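Local coordinates for diguanylate cyclase (Pseudomonas aeruginosa, PDB 5M3C), which belongs to the diguanylate cyclase family and joins a GGDEF domain, here holding calcium and guanosine-5'-triphosphate, to an EAL domain that holds a second calcium ion, at residues I40-F45 / G82-I87; P34-F39 / I129-K134; E210-W215 / S267-G272. All coordinates share one frame; numbering follows the deposited sequence.

Overall arrangement
All three contacts pair neighbouring strands, and all are buried. Interactions 1 and 2 share strand 35-43 of the GGDEF domain and touch each other, with E85 against F39 and I87 against V37. Interaction 1 lies nested within the chain loop that interaction 2 closes. Their chemistry differs along that strand. Residues 34-39 meet 129-134 through backbone bonds and apolar side chains, whereas 40-45 and 82-87 add to their backbone bonds acidic side chains gathered around calcium and guanosine-5'-triphosphate. Interaction 3 belongs to the EAL domain, its centre about 35 Å from that of interaction 1. It also places calcium ligands on adjacent strands, but these strands run parallel.

Interaction 1. Residues I40-F45 / G82-I87; sequences IDLDRF and GGDEFI. With CA (calcium ion), chain G; GTP (guanosine-5'-triphosphate), chain I.
In the type II' turn from G82 to E85, G83 lies beside the base of guanosine-5'-triphosphate and D84 meets D41 and L42 across the contact. D84 O accepts a bond from L42 N at 3.1 Å, almost straight at 177°. The D84 side chain has CG between the backbone N and the carbonyl carbon (chi1 71°). This brings OD2 to the calcium ion at 2.3 Å. D84 and L42 run past each other in opposite directions. D41 OD1 and L42 O also bind the calcium, and one oxygen from each of the three phosphates joins them. The carboxylates of D41 and D84 are nearly perpendicular, 85° apart, and meet at the metal through D41 OD1 and D84 OD2, 2.9 Å from each other. Beyond the metal, F45 N donates to O2B of the nucleotide at 3.0 Å, and R44 N donates to O2G. K154 bonds to the backbone oxygens of D41 and L42.

Residues 82-86 are the GGDEF signature of this domain, set on a hairpin beside the central strand 35-43. Next in it, E85 pairs with D41 on the metal side of the sheet. The two carboxylates stand steeply to each other, with E85 OE2 3.1 Å from D41 OD2. Helix 139-155 packs here through M150.

F86 then forms an antiparallel hydrogen-bonded pair with I40. I40 N to F86 O and F86 N to I40 O both measure 2.8 Å. The F86 ring turns an edge to L42, with CE1 4.2 Å from CG, and helix 54-70 packs against both side chains.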
loop_
_atom_site.group_PDB
_atom_site.type_symbol
_atom_site.label_atom_id
_atom_site.label_comp_id
_atom_site.label_asym_id
_atom_site.label_seq_id
_atom_site.Cartn_x
_atom_site.Cartn_y
_atom_site.Cartn_z
ATOM N N ILE B 40 -15.199 11.001 -26.744
ATOM C CA ILE B 40 -14.768 11.446 -25.418
ATOM C C ILE B 40 -15.926 11.520 -24.427
ATOM O O ILE B 40 -16.848 12.307 -24.604
ATOM C CB ILE B 40 -14.116 12.836 -25.474
ATOM C CG1 ILE B 40 -12.852 12.796 -26.339
ATOM C CG2 ILE B 40 -13.798 13.322 -24.068
ATOM C CD1 ILE B 40 -12.165 14.138 -26.480
ATOM N N ASP B 41 -15.853 10.715 -23.373
ATOM C CA ASP B 41 -16.898 10.665 -22.357
ATOM C C ASP B 41 -16.324 11.079 -21.005
ATOM O O ASP B 41 -15.409 10.436 -20.492
ATOM C CB ASP B 41 -17.474 9.249 -22.282
ATOM C CG ASP B 41 -18.703 9.158 -21.394
ATOM O OD1 ASP B 41 -18.756 9.866 -20.368
ATOM O OD2 ASP B 41 -19.616 8.368 -21.718
ATOM N N LEU B 42 -16.857 12.153 -20.432
ATOM C CA LEU B 42 -16.355 12.664 -19.159
ATOM C C LEU B 42 -16.354 11.566 -18.102
ATOM O O LEU B 42 -17.239 10.712 -18.086
ATOM C CB LEU B 42 -17.190 13.857 -18.682
ATOM C CG LEU B 42 -17.112 15.128 -19.537
ATOM C CD1 LEU B 42 -17.791 16.297 -18.838
ATOM C CD2 LEU B 42 -15.670 15.484 -19.873
ATOM N N ASP B 43 -15.353 11.594 -17.225
ATOM C CA ASP B 43 -15.201 10.580 -16.181
ATOM C C ASP B 43 -15.930 10.953 -14.891
ATOM O O ASP B 43 -15.744 12.043 -14.352
ATOM C CB ASP B 43 -13.720 10.351 -15.876
ATOM C CG ASP B 43 -13.019 9.550 -16.952
ATOM O OD1 ASP B 43 -13.639 8.613 -17.499
ATOM O OD2 ASP B 43 -11.842 9.847 -17.243
ATOM N N ARG B 44 -16.757 10.032 -14.402
ATOM C CA ARG B 44 -17.457 10.205 -13.131
ATOM C C ARG B 44 -17.977 11.629 -12.957
ATOM O O ARG B 44 -17.710 12.284 -11.951
ATOM C CB ARG B 44 -16.536 9.828 -11.967
ATOM C CG ARG B 44 -16.163 8.352 -11.936
ATOM N N PHE B 45 -18.731 12.096 -13.948
ATOM C CA PHE B 45 -19.287 13.444 -13.930
ATOM C C PHE B 45 -20.549 13.511 -13.067
ATOM O O PHE B 45 -20.955 14.592 -12.635
ATOM C CB PHE B 45 -19.598 13.901 -15.357
ATOM C CG PHE B 45 -19.776 15.388 -15.499
ATOM C CD1 PHE B 45 -18.679 16.236 -15.489
ATOM C CD2 PHE B 45 -21.037 15.937 -15.656
ATOM C CE1 PHE B 45 -18.838 17.604 -15.624
ATOM C CE2 PHE B 45 -21.204 17.304 -15.794
ATOM C CZ PHE B 45 -20.103 18.139 -15.777
ATOM N N GLY B 82 -24.017 14.406 -27.100
ATOM C CA GLY B 82 -25.137 14.474 -26.174
ATOM C C GLY B 82 -24.706 14.061 -24.780
ATOM O O GLY B 82 -23.866 13.172 -24.618
ATOM N N GLY B 83 -25.287 14.705 -23.771
ATOM C CA GLY B 83 -24.927 14.437 -22.384
ATOM C C GLY B 83 -23.517 14.914 -22.097
ATOM O O GLY B 83 -23.124 16.003 -22.513
ATOM N N ASP B 84 -22.748 14.095 -21.388
ATOM C CA ASP B 84 -21.360 14.427 -21.100
ATOM C C ASP B 84 -20.444 13.788 -22.135
ATOM O O ASP B 84 -19.273 13.524 -21.861
ATOM C CB ASP B 84 -20.973 13.948 -19.702
ATOM C CG ASP B 84 -20.858 12.439 -19.613
ATOM O OD1 ASP B 84 -21.602 11.742 -20.335
ATOM O OD2 ASP B 84 -20.026 11.948 -18.820
ATOM N N GLU B 85 -20.981 13.539 -23.326
ATOM C CA GLU B 85 -20.212 12.899 -24.385
ATOM C C GLU B 85 -19.933 13.868 -25.525
ATOM O O GLU B 85 -20.845 14.509 -26.049
ATOM C CB GLU B 85 -20.951 11.672 -24.920
ATOM C CG GLU B 85 -20.946 10.482 -23.975
ATOM C CD GLU B 85 -21.761 9.319 -24.502
ATOM O OE1 GLU B 85 -22.796 9.571 -25.156
ATOM O OE2 GLU B 85 -21.370 8.158 -24.259
ATOM N N PHE B 86 -18.659 13.972 -25.894
ATOM C CA PHE B 86 -18.231 14.785 -27.023
ATOM C C PHE B 86 -17.637 13.877 -28.084
ATOM O O PHE B 86 -17.071 12.827 -27.771
ATOM C CB PHE B 86 -17.187 15.809 -26.584
ATOM C CG PHE B 86 -17.656 16.718 -25.488
ATOM C CD1 PHE B 86 -17.555 16.332 -24.162
ATOM C CD2 PHE B 86 -18.203 17.956 -25.782
ATOM C CE1 PHE B 86 -17.989 17.163 -23.148
ATOM C CE2 PHE B 86 -18.641 18.792 -24.774
ATOM C CZ PHE B 86 -18.534 18.396 -23.453
ATOM N N ILE B 87 -17.768 14.284 -29.340
ATOM C CA ILE B 87 -17.228 13.512 -30.446
ATOM C C ILE B 87 -16.430 14.427 -31.360
ATOM O O ILE B 87 -16.790 15.588 -31.566
ATOM C CB ILE B 87 -18.342 12.788 -31.225
ATOM C CG1 ILE B 87 -17.739 11.673 -32.082
ATOM C CG2 ILE B 87 -19.144 13.773 -32.063
ATOM C CD1 ILE B 87 -18.710 10.554 -32.393
HETATM CA CA CA G . -19.405 9.860 -18.220
HETATM P PG GTP I . -18.545 7.180 -16.088
HETATM O O1G GTP I . -18.899 5.732 -15.848
HETATM O O2G GTP I . -17.080 7.505 -15.927
HETATM O O3G GTP I . -19.162 7.771 -17.332
HETATM O O3B GTP I . -19.203 7.992 -14.861
HETATM P PB GTP I . -20.391 9.055 -15.090
HETATM O O1B GTP I . -20.988 9.399 -13.746
HETATM O O2B GTP I . -19.886 10.166 -15.981
HETATM O O3A GTP I . -21.451 8.142 -15.892
HETATM P PA GTP I . -22.515 8.752 -16.936
HETATM O O1A GTP I . -23.734 7.861 -16.945
HETATM O O2A GTP I . -21.806 9.073 -18.232
HETATM O "O5'" GTP I . -22.924 10.132 -16.238
HETATM C "C5'" GTP I . -23.224 11.249 -17.057
HETATM C "C4'" GTP I . -23.508 12.421 -16.142
HETATM O "O4'" GTP I . -23.466 13.635 -16.893
HETATM C "C3'" GTP I . -24.892 12.308 -15.512
HETATM O "O3'" GTP I . -24.806 12.341 -14.085
HETATM C "C2'" GTP I . -25.655 13.506 -16.036
HETATM O "O2'" GTP I . -26.490 14.097 -15.037
HETATM C "C1'" GTP I . -24.552 14.454 -16.468
HETATM N N9 GTP I . -25.028 15.343 -17.544
HETATM C C8 GTP I . -25.415 14.976 -18.777
HETATM N N7 GTP I . -25.795 16.068 -19.491
HETATM C C5 GTP I . -25.650 17.147 -18.701
HETATM C C6 GTP I . -25.867 18.603 -18.821
HETATM O O6 GTP I . -26.295 19.091 -19.886
HETATM N N1 GTP I . -25.590 19.378 -17.762
HETATM C C2 GTP I . -25.124 18.869 -16.605
HETATM N N2 GTP I . -24.864 19.710 -15.573
HETATM N N3 GTP I . -24.903 17.545 -16.426
HETATM C C4 GTP I . -25.143 16.659 -17.417
#

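Interaction 2. Residues P34-F39 / I129-K134; sequences PGAVLF and IALFPK
V37 N donates to A130 O at 2.7 Å, and the bond is nearly straight at 172°. The return bond, A130 N to V37 O, is 2.8 Å long. A36 CA adds a CA-H...O contact to the same A130 oxygen. A second hydrogen-bonded pair joins G35 and F132. G35 N bonds to F132 O at 2.9 Å, and F132 N bonds to G35 O at 3.0 Å.

These rungs join strands 35-43 and 119-132 in the central sheet of the GGDEF domain, an alpha/beta fold with helices on both faces. On its other edge strand 35-43 pairs with 85-90.

F132 carries much of the contact. Its CG lies between the backbone N and the carbonyl carbon (chi1 56°), and the ring folds back over the glycine. G35 CA stands over one ring face, 3.5 Å from the centroid of the F132 ring, in a CH-pi contact. The ring takes the place a side chain would fill at G35. Helix 14-31 packs against F132 and V37 on this face.

A36, L38, I129 and L131 point to the other face, where helix 96-108 packs on L38, I129 and L131. L131 lays CD2 beside A36 CB at 3.8 Å. L38 and I129 run side by side in the same direction, L38 CD1 touching I129 CG2 at 3.9 Å.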
loop_
_atom_site.group_PDB
_atom_site.type_symbol
_atom_site.label_atom_id
_atom_site.label_comp_id
_atom_site.label_asym_id
_atom_site.label_seq_id
_atom_site.Cartn_x
_atom_site.Cartn_y
_atom_site.Cartn_z
ATOM N N PRO B 34 -6.269 8.816 -44.811
ATOM C CA PRO B 34 -6.787 8.289 -43.565
ATOM C C PRO B 34 -7.439 9.394 -42.746
ATOM O O PRO B 34 -7.273 10.576 -43.056
ATOM C CB PRO B 34 -5.526 7.793 -42.866
ATOM C CG PRO B 34 -4.484 8.779 -43.286
ATOM C CD PRO B 34 -4.865 9.244 -44.671
ATOM N N GLY B 35 -8.175 9.011 -41.710
ATOM C CA GLY B 35 -8.765 9.988 -40.804
ATOM C C GLY B 35 -9.107 9.361 -39.471
ATOM O O GLY B 35 -8.822 8.189 -39.238
ATOM N N ALA B 36 -9.727 10.138 -38.593
ATOM C CA ALA B 36 -10.019 9.654 -37.251
ATOM C C ALA B 36 -11.285 10.258 -36.661
ATOM O O ALA B 36 -11.602 11.423 -36.884
ATOM C CB ALA B 36 -8.839 9.930 -36.333
ATOM N N VAL B 37 -12.000 9.435 -35.905
ATOM C CA VAL B 37 -13.126 9.878 -35.105
ATOM C C VAL B 37 -12.822 9.540 -33.653
ATOM O O VAL B 37 -12.516 8.388 -33.333
ATOM C CB VAL B 37 -14.429 9.173 -35.516
ATOM C CG1 VAL B 37 -15.563 9.576 -34.586
ATOM C CG2 VAL B 37 -14.775 9.500 -36.961
ATOM N N LEU B 38 -12.888 10.545 -32.785
ATOM C CA LEU B 38 -12.577 10.362 -31.371
ATOM C C LEU B 38 -13.820 10.532 -30.510
ATOM O O LEU B 38 -14.540 11.521 -30.634
ATOM C CB LEU B 38 -11.498 11.353 -30.919
ATOM C CG LEU B 38 -10.050 10.979 -31.259
ATOM C CD1 LEU B 38 -9.875 10.768 -32.755
ATOM C CD2 LEU B 38 -9.077 12.038 -30.762
ATOM N N PHE B 39 -14.057 9.558 -29.634
ATOM C CA PHE B 39 -15.191 9.584 -28.715
ATOM C C PHE B 39 -14.716 9.893 -27.301
ATOM O O PHE B 39 -13.929 9.134 -26.726
ATOM C CB PHE B 39 -15.900 8.232 -28.726
ATOM C CG PHE B 39 -17.334 8.298 -28.297
ATOM C CD1 PHE B 39 -17.667 8.588 -26.988
ATOM C CD2 PHE B 39 -18.352 8.064 -29.207
ATOM C CE1 PHE B 39 -18.989 8.648 -26.593
ATOM C CE2 PHE B 39 -19.675 8.123 -28.820
ATOM C CZ PHE B 39 -19.995 8.415 -27.509
ATOM N N ILE B 129 -10.743 5.830 -29.856
ATOM C CA ILE B 129 -10.363 6.271 -31.199
ATOM C C ILE B 129 -10.805 5.281 -32.268
ATOM O O ILE B 129 -10.587 4.078 -32.137
ATOM C CB ILE B 129 -8.839 6.456 -31.329
ATOM C CG1 ILE B 129 -8.295 7.294 -30.173
ATOM C CG2 ILE B 129 -8.499 7.117 -32.657
ATOM C CD1 ILE B 129 -6.790 7.448 -30.194
ATOM N N ALA B 130 -11.420 5.794 -33.331
ATOM C CA ALA B 130 -11.755 4.972 -34.489
ATOM C C ALA B 130 -11.178 5.605 -35.744
ATOM O O ALA B 130 -11.459 6.759 -36.039
ATOM C CB ALA B 130 -13.261 4.820 -34.619
ATOM N N LEU B 131 -10.368 4.848 -36.477
ATOM C CA LEU B 131 -9.738 5.352 -37.693
ATOM C C LEU B 131 -10.531 4.940 -38.924
ATOM O O LEU B 131 -11.126 3.865 -38.950
ATOM C CB LEU B 131 -8.311 4.812 -37.811
ATOM C CG LEU B 131 -7.288 5.355 -36.811
ATOM C CD1 LEU B 131 -6.082 4.433 -36.727
ATOM C CD2 LEU B 131 -6.860 6.764 -37.191
ATOM N N PHE B 132 -10.547 5.796 -39.940
ATOM C CA PHE B 132 -11.104 5.407 -41.232
ATOM C C PHE B 132 -10.042 5.504 -42.323
ATOM O O PHE B 132 -9.201 6.409 -42.304
ATOM C CB PHE B 132 -12.357 6.217 -41.594
ATOM C CG PHE B 132 -12.159 7.709 -41.605
ATOM C CD1 PHE B 132 -12.364 8.457 -40.458
ATOM C CD2 PHE B 132 -11.819 8.368 -42.775
ATOM C CE1 PHE B 132 -12.208 9.832 -40.471
ATOM C CE2 PHE B 132 -11.659 9.742 -42.794
ATOM C CZ PHE B 132 -11.855 10.475 -41.642
ATOM N N PRO B 133 -10.089 4.570 -43.271
ATOM C CA PRO B 133 -11.166 3.573 -43.333
ATOM C C PRO B 133 -10.843 2.233 -42.663
ATOM O O PRO B 133 -11.549 1.251 -42.896
ATOM C CB PRO B 133 -11.365 3.368 -44.840
ATOM C CG PRO B 133 -10.068 3.759 -45.460
ATOM C CD PRO B 133 -9.525 4.861 -44.600
ATOM N N LYS B 134 -9.801 2.190 -41.838
ATOM C CA LYS B 134 -9.386 0.931 -41.219
ATOM C C LYS B 134 -10.512 0.318 -40.396
ATOM O O LYS B 134 -10.751 -0.886 -40.457
ATOM C CB LYS B 134 -8.158 1.138 -40.328
ATOM C CG LYS B 134 -7.636 -0.142 -39.692
ATOM C CD LYS B 134 -6.580 0.144 -38.636
#

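Interaction 3. Residues E210-W215 / S267-G272; sequences EALVRW and SVNLAG. With CA (calcium ion), chain H.
E210 lays its CG beside CB of S267, 4.0 Å away, as the two side chains leave the same face of the sheet. The glutamate is stretched out, with CG anti to the backbone N (chi1 -175°) and an extended chain beyond. This shape carries the carboxylate past S267 to the calcium ion, which E210 OE2 binds at 2.3 Å. The other oxygen, OE1, is hydrogen-bonded to Q408. S267 OG turns to a different partner, K198.

In the backbone, S267 O takes a hydrogen bond from A211 N. The bond is 2.8 Å long with an angle of 165° at the hydrogen. E210 CA makes a CA-H...O contact to the same oxygen. The strands are parallel neighbours here, and they part soon after.

E210, A211 and L212 form the EAL signature that names the domain. The domain has a TIM-barrel-like fold, and strands 206-217 and 266-269 are adjacent in its eight-stranded sheet. On the opposite face from E210, A211 CB packs on V268 CG2 at 3.7 Å. Helix 238-259 packs on V268 through V245 and A249.

N269 reaches the same metal, two residues on from S267. Its OD1 binds the calcium at 2.6 Å. The amide crosses the E210 carboxylate almost at right angles, with planes 82° apart, and E210 OE2 and N269 OD1 lie 3.8 Å from each other.

E301 and D331 supply the other protein ligands. The four residues therefore offer the ion oxygen atoms, three of them from carboxylates, a set that suits calcium. Two come from these neighbouring strands, so the strand pairing probably helps to set their spacing.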
loop_
_atom_site.group_PDB
_atom_site.type_symbol
_atom_site.label_atom_id
_atom_site.label_comp_id
_atom_site.label_asym_id
_atom_site.label_seq_id
_atom_site.Cartn_x
_atom_site.Cartn_y
_atom_site.Cartn_z
ATOM N N GLU B 210 -18.937 -22.036 5.352
ATOM C CA GLU B 210 -18.856 -20.752 4.670
ATOM C C GLU B 210 -19.948 -20.630 3.615
ATOM O O GLU B 210 -20.181 -21.558 2.832
ATOM C CB GLU B 210 -17.489 -20.564 4.013
ATOM C CG GLU B 210 -17.304 -19.186 3.396
ATOM C CD GLU B 210 -15.951 -19.008 2.731
ATOM O OE1 GLU B 210 -15.184 -19.988 2.662
ATOM O OE2 GLU B 210 -15.657 -17.885 2.274
ATOM N N ALA B 211 -20.609 -19.476 3.605
ATOM C CA ALA B 211 -21.625 -19.164 2.609
ATOM C C ALA B 211 -20.982 -18.424 1.447
ATOM O O ALA B 211 -20.343 -17.392 1.634
ATOM C CB ALA B 211 -22.734 -18.328 3.224
ATOM N N LEU B 212 -21.162 -18.962 0.246
ATOM C CA LEU B 212 -20.512 -18.447 -0.950
ATOM C C LEU B 212 -21.542 -18.129 -2.028
ATOM O O LEU B 212 -22.327 -18.991 -2.421
ATOM C CB LEU B 212 -19.521 -19.484 -1.476
ATOM C CG LEU B 212 -18.423 -19.885 -0.490
ATOM C CD1 LEU B 212 -17.867 -21.261 -0.822
ATOM C CD2 LEU B 212 -17.317 -18.842 -0.476
ATOM N N VAL B 213 -21.523 -16.893 -2.515
ATOM C CA VAL B 213 -22.503 -16.445 -3.500
ATOM C C VAL B 213 -22.237 -17.050 -4.873
ATOM O O VAL B 213 -21.106 -17.053 -5.356
ATOM C CB VAL B 213 -22.500 -14.915 -3.651
ATOM C CG1 VAL B 213 -23.789 -14.452 -4.312
ATOM C CG2 VAL B 213 -22.331 -14.243 -2.300
ATOM N N ARG B 214 -23.294 -17.557 -5.495
ATOM C CA ARG B 214 -23.216 -18.112 -6.836
ATOM C C ARG B 214 -24.238 -17.428 -7.729
ATOM O O ARG B 214 -25.234 -16.893 -7.248
ATOM C CB ARG B 214 -23.495 -19.615 -6.811
ATOM C CG ARG B 214 -22.385 -20.458 -6.199
ATOM C CD ARG B 214 -21.190 -20.572 -7.129
ATOM N NE ARG B 214 -20.297 -21.658 -6.734
ATOM C CZ ARG B 214 -19.323 -21.548 -5.834
ATOM N NH1 ARG B 214 -19.101 -20.393 -5.215
ATOM N NH2 ARG B 214 -18.565 -22.599 -5.549
ATOM N N TRP B 215 -23.988 -17.451 -9.032
ATOM C CA TRP B 215 -24.909 -16.859 -9.989
ATOM C C TRP B 215 -24.914 -17.655 -11.283
ATOM O O TRP B 215 -23.939 -17.639 -12.030
ATOM C CB TRP B 215 -24.530 -15.397 -10.261
ATOM C CG TRP B 215 -25.480 -14.672 -11.183
ATOM C CD1 TRP B 215 -26.785 -14.984 -11.430
ATOM C CD2 TRP B 215 -25.200 -13.496 -11.953
ATOM N NE1 TRP B 215 -27.329 -14.087 -12.315
ATOM C CE2 TRP B 215 -26.377 -13.162 -12.650
ATOM C CE3 TRP B 215 -24.066 -12.697 -12.126
ATOM C CZ2 TRP B 215 -26.455 -12.063 -13.503
ATOM C CZ3 TRP B 215 -24.145 -11.606 -12.975
ATOM C CH2 TRP B 215 -25.331 -11.301 -13.653
ATOM N N SER B 267 -19.617 -18.533 7.980
ATOM C CA SER B 267 -18.694 -17.494 7.536
ATOM C C SER B 267 -19.197 -16.834 6.267
ATOM O O SER B 267 -19.633 -17.515 5.342
ATOM C CB SER B 267 -17.315 -18.093 7.261
ATOM O OG SER B 267 -16.914 -18.963 8.302
ATOM N N VAL B 268 -19.131 -15.509 6.217
ATOM C CA VAL B 268 -19.480 -14.787 4.999
ATOM C C VAL B 268 -18.470 -13.687 4.706
ATOM O O VAL B 268 -18.082 -12.932 5.598
ATOM C CB VAL B 268 -20.884 -14.168 5.094
ATOM C CG1 VAL B 268 -21.164 -13.299 3.879
ATOM C CG2 VAL B 268 -21.931 -15.261 5.212
ATOM N N ASN B 269 -18.042 -13.605 3.450
ATOM C CA ASN B 269 -17.109 -12.567 3.031
ATOM C C ASN B 269 -17.786 -11.203 3.072
ATOM O O ASN B 269 -18.942 -11.057 2.677
ATOM C CB ASN B 269 -16.585 -12.847 1.624
ATOM C CG ASN B 269 -15.687 -14.068 1.568
ATOM O OD1 ASN B 269 -14.786 -14.231 2.391
ATOM N ND2 ASN B 269 -15.923 -14.930 0.586
ATOM N N LEU B 270 -17.053 -10.208 3.557
ATOM C CA LEU B 270 -17.564 -8.852 3.650
ATOM C C LEU B 270 -16.747 -7.935 2.751
ATOM O O LEU B 270 -15.627 -7.561 3.090
ATOM C CB LEU B 270 -17.498 -8.363 5.097
ATOM C CG LEU B 270 -18.335 -7.131 5.433
ATOM C CD1 LEU B 270 -19.817 -7.452 5.344
ATOM C CD2 LEU B 270 -17.980 -6.623 6.821
ATOM N N ALA B 271 -17.311 -7.584 1.599
ATOM C CA ALA B 271 -16.655 -6.680 0.660
ATOM C C ALA B 271 -16.164 -5.428 1.373
ATOM O O ALA B 271 -16.754 -4.992 2.359
ATOM C CB ALA B 271 -17.609 -6.305 -0.463
ATOM N N GLY B 272 -15.079 -4.851 0.869
ATOM C CA GLY B 272 -14.480 -3.673 1.490
ATOM C C GLY B 272 -15.469 -2.544 1.717
ATOM O O GLY B 272 -15.496 -1.939 2.789
HETATM CA CA CA H . -13.696 -16.601 2.199
#